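L-Ribose isomerase (PDB 4Q0S) isomerises the non-natural aldose L-ribose, probably to its ketose L-ribulose, at a metal site inside a cupin barrel. Local coordinates at residues 117-122 with 241-246. Numbering follows the deposited sequence.
Sequences HHHGRK and HDNDFV. With CO (cobalt (II) ion), chain B; RB0 (D-ribitol), chain C; NCO (cobalt hexammine(III)), chain E.
H117 and H118 pair antiparallel with F245 and D244 at the edge of a cupin-barrel sheet, and H118 and D244 exchange two backbone hydrogen bonds. H117 and F245 form the non-hydrogen-bonded pair, with CA atoms 4.0 Å apart. Both side chains point into the barrel. H117 CB sits over one face of the F245 ring, 3.9 Å from its centroid, in a CH-pi contact, while the two rings are slid apart and barely overlap.

The HxH pair typical of cupins binds cobalt here through H117 NE2 and H119 NE2. E124, H199 and ribitol O4 and O5 complete the site. H119 ND1 donates to the D242 carbonyl O at 2.8 Å, close to straight (163°) and in the ring plane. This second-shell bond holds the ring's rotation from the side away from the metal, consistent with positioning NE2 for cobalt. K122 CE lies over the centre of one H119 face. The bend at chi3 (67°) lets NZ make weak hydrogen bonds to ribitol O2 and O4.

D242 ties down the turn after the strand. With CG anti to the backbone N (chi1 -167°), its carboxylate reaches the backbone of 120-122, where OD1 takes R121 N and OD2 takes K122 N at 3.0 Å, each on a syn lone pair. R121 NE salt-bridges E97, and R121 NH1 makes a second salt bridge to D242 OD1 at 2.8 Å, from above the carboxylate plane.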
ATOM      1  N   HIS A 117      -0.347  -3.788 -31.493  1.00 24.45           N
ATOM      2  CA  HIS A 117       0.698  -2.959 -32.069  1.00 26.85           C
ATOM      3  C   HIS A 117       2.041  -3.593 -31.762  1.00 27.37           C
ATOM      4  O   HIS A 117       2.122  -4.566 -31.003  1.00 27.57           O
ATOM      5  CB  HIS A 117       0.653  -1.545 -31.475  1.00 28.41           C
ATOM      6  CG  HIS A 117       1.006  -1.492 -30.019  1.00 27.06           C
ATOM      7  ND1 HIS A 117       0.176  -1.976 -29.032  1.00 29.75           N
ATOM      8  CD2 HIS A 117       2.125  -1.057 -29.390  1.00 28.11           C
ATOM      9  CE1 HIS A 117       0.768  -1.842 -27.856  1.00 29.36           C
ATOM     10  NE2 HIS A 117       1.952  -1.287 -28.047  1.00 28.02           N
ATOM     11  N   HIS A 118       3.094  -3.060 -32.368  1.00 26.55           N
ATOM     12  CA  HIS A 118       4.428  -3.560 -32.097  1.00 29.14           C
ATOM     13  C   HIS A 118       5.390  -2.399 -32.218  1.00 28.88           C
ATOM     14  O   HIS A 118       5.062  -1.379 -32.822  1.00 29.13           O
ATOM     15  CB  HIS A 118       4.819  -4.702 -33.052  1.00 31.38           C
ATOM     16  CG  HIS A 118       5.247  -4.255 -34.413  1.00 32.11           C
ATOM     17  ND1 HIS A 118       4.352  -3.949 -35.415  1.00 35.29           N
ATOM     18  CD2 HIS A 118       6.480  -4.078 -34.944  1.00 33.80           C
ATOM     19  CE1 HIS A 118       5.015  -3.603 -36.505  1.00 36.35           C
ATOM     20  NE2 HIS A 118       6.308  -3.672 -36.244  1.00 37.92           N
ATOM     21  N   HIS A 119       6.564  -2.546 -31.621  1.00 29.37           N
ATOM     22  CA  HIS A 119       7.581  -1.503 -31.655  1.00 29.63           C
ATOM     23  C   HIS A 119       8.829  -2.011 -32.366  1.00 30.19           C
ATOM     24  O   HIS A 119       9.243  -3.150 -32.165  1.00 30.38           O
ATOM     25  CB  HIS A 119       7.951  -1.089 -30.231  1.00 29.86           C
ATOM     26  CG  HIS A 119       6.769  -0.730 -29.386  1.00 30.19           C
ATOM     27  ND1 HIS A 119       6.038   0.421 -29.585  1.00 29.56           N
ATOM     28  CD2 HIS A 119       6.167  -1.389 -28.369  1.00 29.27           C
ATOM     29  CE1 HIS A 119       5.035   0.455 -28.727  1.00 27.51           C
ATOM     30  NE2 HIS A 119       5.090  -0.631 -27.978  1.00 30.30           N
ATOM     31  N   GLY A 120       9.433  -1.163 -33.192  1.00 30.97           N
ATOM     32  CA  GLY A 120      10.638  -1.574 -33.882  1.00 30.29           C
ATOM     33  C   GLY A 120      11.827  -1.518 -32.942  1.00 32.69           C
ATOM     34  O   GLY A 120      12.745  -2.339 -33.039  1.00 32.02           O
ATOM     35  N   ARG A 121      11.802  -0.566 -32.008  1.00 32.04           N
ATOM     36  CA  ARG A 121      12.912  -0.391 -31.072  1.00 32.00           C
ATOM     37  C   ARG A 121      12.624  -0.667 -29.590  1.00 30.86           C
ATOM     38  O   ARG A 121      13.501  -1.145 -28.862  1.00 30.82           O
ATOM     39  CB  ARG A 121      13.456   1.034 -31.215  1.00 34.93           C
ATOM     40  CG  ARG A 121      13.553   1.504 -32.660  1.00 37.65           C
ATOM     41  CD  ARG A 121      13.981   2.954 -32.747  1.00 41.82           C
ATOM     42  NE  ARG A 121      13.937   3.467 -34.114  1.00 45.66           N
ATOM     43  CZ  ARG A 121      12.829   3.560 -34.846  1.00 48.13           C
ATOM     44  NH1 ARG A 121      11.662   3.172 -34.347  1.00 48.68           N
ATOM     45  NH2 ARG A 121      12.885   4.056 -36.074  1.00 49.21           N
ATOM     46  N   LYS A 122      11.410  -0.378 -29.135  1.00 30.13           N
ATOM     47  CA  LYS A 122      11.092  -0.566 -27.721  1.00 28.72           C
ATOM     48  C   LYS A 122      10.725  -1.957 -27.215  1.00 27.66           C
ATOM     49  O   LYS A 122       9.797  -2.600 -27.709  1.00 26.00           O
ATOM     50  CB  LYS A 122       9.983   0.401 -27.292  1.00 30.96           C
ATOM     51  CG  LYS A 122       9.638   0.297 -25.797  1.00 29.51           C
ATOM     52  CD  LYS A 122       8.623   1.345 -25.369  1.00 32.01           C
ATOM     53  CE  LYS A 122       7.265   1.102 -26.011  1.00 33.15           C
ATOM     54  NZ  LYS A 122       6.308   2.191 -25.676  1.00 35.21           N
ATOM     55  N   HIS A 241       9.198   7.895 -34.995  1.00 56.35           N
ATOM     56  CA  HIS A 241       8.021   7.229 -34.445  1.00 56.32           C
ATOM     57  C   HIS A 241       8.359   5.757 -34.230  1.00 54.13           C
ATOM     58  O   HIS A 241       9.070   5.150 -35.038  1.00 53.00           O
ATOM     59  CB  HIS A 241       6.825   7.355 -35.390  1.00 59.92           C
ATOM     60  CG  HIS A 241       5.529   6.905 -34.783  1.00 64.63           C
ATOM     61  ND1 HIS A 241       5.044   7.418 -33.597  1.00 66.28           N
ATOM     62  CD2 HIS A 241       4.612   5.999 -35.202  1.00 65.55           C
ATOM     63  CE1 HIS A 241       3.886   6.850 -33.313  1.00 66.20           C
ATOM     64  NE2 HIS A 241       3.600   5.985 -34.270  1.00 66.15           N
ATOM     65  N   ASP A 242       7.850   5.188 -33.142  1.00 50.52           N
ATOM     66  CA  ASP A 242       8.129   3.797 -32.817  1.00 46.85           C
ATOM     67  C   ASP A 242       6.876   3.017 -32.433  1.00 46.34           C
ATOM     68  O   ASP A 242       6.950   2.026 -31.710  1.00 45.34           O
ATOM     69  CB  ASP A 242       9.161   3.741 -31.686  1.00 44.41           C
ATOM     70  CG  ASP A 242       9.737   2.356 -31.488  1.00 41.82           C
ATOM     71  OD1 ASP A 242      10.177   1.744 -32.486  1.00 39.14           O
ATOM     72  OD2 ASP A 242       9.760   1.882 -30.333  1.00 39.25           O
ATOM     73  N   ASN A 243       5.722   3.478 -32.905  1.00 46.68           N
ATOM     74  CA  ASN A 243       4.464   2.794 -32.634  1.00 47.41           C
ATOM     75  C   ASN A 243       3.872   2.356 -33.960  1.00 47.22           C
ATOM     76  O   ASN A 243       3.718   3.162 -34.876  1.00 48.32           O
ATOM     77  CB  ASN A 243       3.461   3.707 -31.924  1.00 48.63           C
ATOM     78  CG  ASN A 243       3.849   4.007 -30.491  1.00 51.76           C
ATOM     79  OD1 ASN A 243       4.566   3.236 -29.854  1.00 51.48           O
ATOM     80  ND2 ASN A 243       3.358   5.127 -29.967  1.00 52.57           N
ATOM     81  N   ASP A 244       3.544   1.075 -34.062  1.00 45.97           N
ATOM     82  CA  ASP A 244       2.964   0.540 -35.282  1.00 45.00           C
ATOM     83  C   ASP A 244       1.720  -0.248 -34.902  1.00 43.74           C
ATOM     84  O   ASP A 244       1.803  -1.433 -34.580  1.00 43.33           O
ATOM     85  CB  ASP A 244       3.966  -0.380 -35.984  1.00 46.70           C
ATOM     86  CG  ASP A 244       3.595  -0.659 -37.433  1.00 48.27           C
ATOM     87  OD1 ASP A 244       2.386  -0.744 -37.748  1.00 47.16           O
ATOM     88  OD2 ASP A 244       4.524  -0.805 -38.259  1.00 49.40           O
ATOM     89  N   PHE A 245       0.571   0.417 -34.921  1.00 42.24           N
ATOM     90  CA  PHE A 245      -0.688  -0.232 -34.579  1.00 42.68           C
ATOM     91  C   PHE A 245      -1.214  -1.010 -35.777  1.00 42.63           C
ATOM     92  O   PHE A 245      -1.106  -0.552 -36.915  1.00 43.28           O
ATOM     93  CB  PHE A 245      -1.708   0.819 -34.132  1.00 42.88           C
ATOM     94  CG  PHE A 245      -1.365   1.463 -32.821  1.00 44.21           C
ATOM     95  CD1 PHE A 245      -1.820   0.917 -31.623  1.00 44.88           C
ATOM     96  CD2 PHE A 245      -0.529   2.573 -32.774  1.00 45.41           C
ATOM     97  CE1 PHE A 245      -1.442   1.466 -30.397  1.00 45.42           C
ATOM     98  CE2 PHE A 245      -0.142   3.132 -31.553  1.00 46.10           C
ATOM     99  CZ  PHE A 245      -0.601   2.576 -30.363  1.00 45.79           C
ATOM    100  N   VAL A 246      -1.766  -2.192 -35.516  1.00 41.84           N
ATOM    101  CA  VAL A 246      -2.312  -3.029 -36.578  1.00 43.60           C
ATOM    102  C   VAL A 246      -3.474  -2.317 -37.266  1.00 46.02           C
ATOM    103  O   VAL A 246      -3.607  -2.363 -38.491  1.00 46.26           O
ATOM    104  CB  VAL A 246      -2.801  -4.384 -36.024  1.00 41.67           C
ATOM    105  CG1 VAL A 246      -3.379  -5.228 -37.147  1.00 39.98           C
ATOM    106  CG2 VAL A 246      -1.652  -5.115 -35.355  1.00 41.46           C
TER
HETATM  107 CO    CO B 501       3.714  -1.520 -26.572  1.00 34.28          CO
HETATM  108  C1  RB0 C 502       0.808   2.147 -25.747  1.00 51.96           C
HETATM  109  O1  RB0 C 502       0.197   3.215 -26.450  1.00 52.84           O
HETATM  110  C2  RB0 C 502       2.080   2.644 -25.075  1.00 51.75           C
HETATM  111  O2  RB0 C 502       3.091   2.868 -26.054  1.00 51.95           O
HETATM  112  C3  RB0 C 502       2.560   1.635 -24.010  1.00 49.21           C
HETATM  113  O3  RB0 C 502       3.605   2.211 -23.239  1.00 47.86           O
HETATM  114  C4  RB0 C 502       3.031   0.304 -24.606  1.00 46.55           C
HETATM  115  O4  RB0 C 502       3.367   0.477 -25.974  1.00 44.57           O
HETATM  116  C5  RB0 C 502       1.938  -0.752 -24.466  1.00 45.36           C
HETATM  117  O5  RB0 C 502       2.436  -2.029 -24.865  1.00 37.84           O
HETATM  118 CO   NCO E 504      -0.123  -0.111 -40.549  1.00 45.06          CO
HETATM  119  N1  NCO E 504       1.519  -0.278 -41.277  1.00 47.14           N
HETATM  120  N2  NCO E 504      -0.443   1.318 -41.599  1.00 47.44           N
HETATM  121  N3  NCO E 504       0.199  -1.549 -39.495  1.00 47.05           N
HETATM  122  N4  NCO E 504       0.560   0.981 -39.278  1.00 46.62           N
HETATM  123  N5  NCO E 504      -0.802  -1.201 -41.816  1.00 45.19           N
HETATM  124  N6  NCO E 504      -1.768   0.063 -39.823  1.00 46.68           N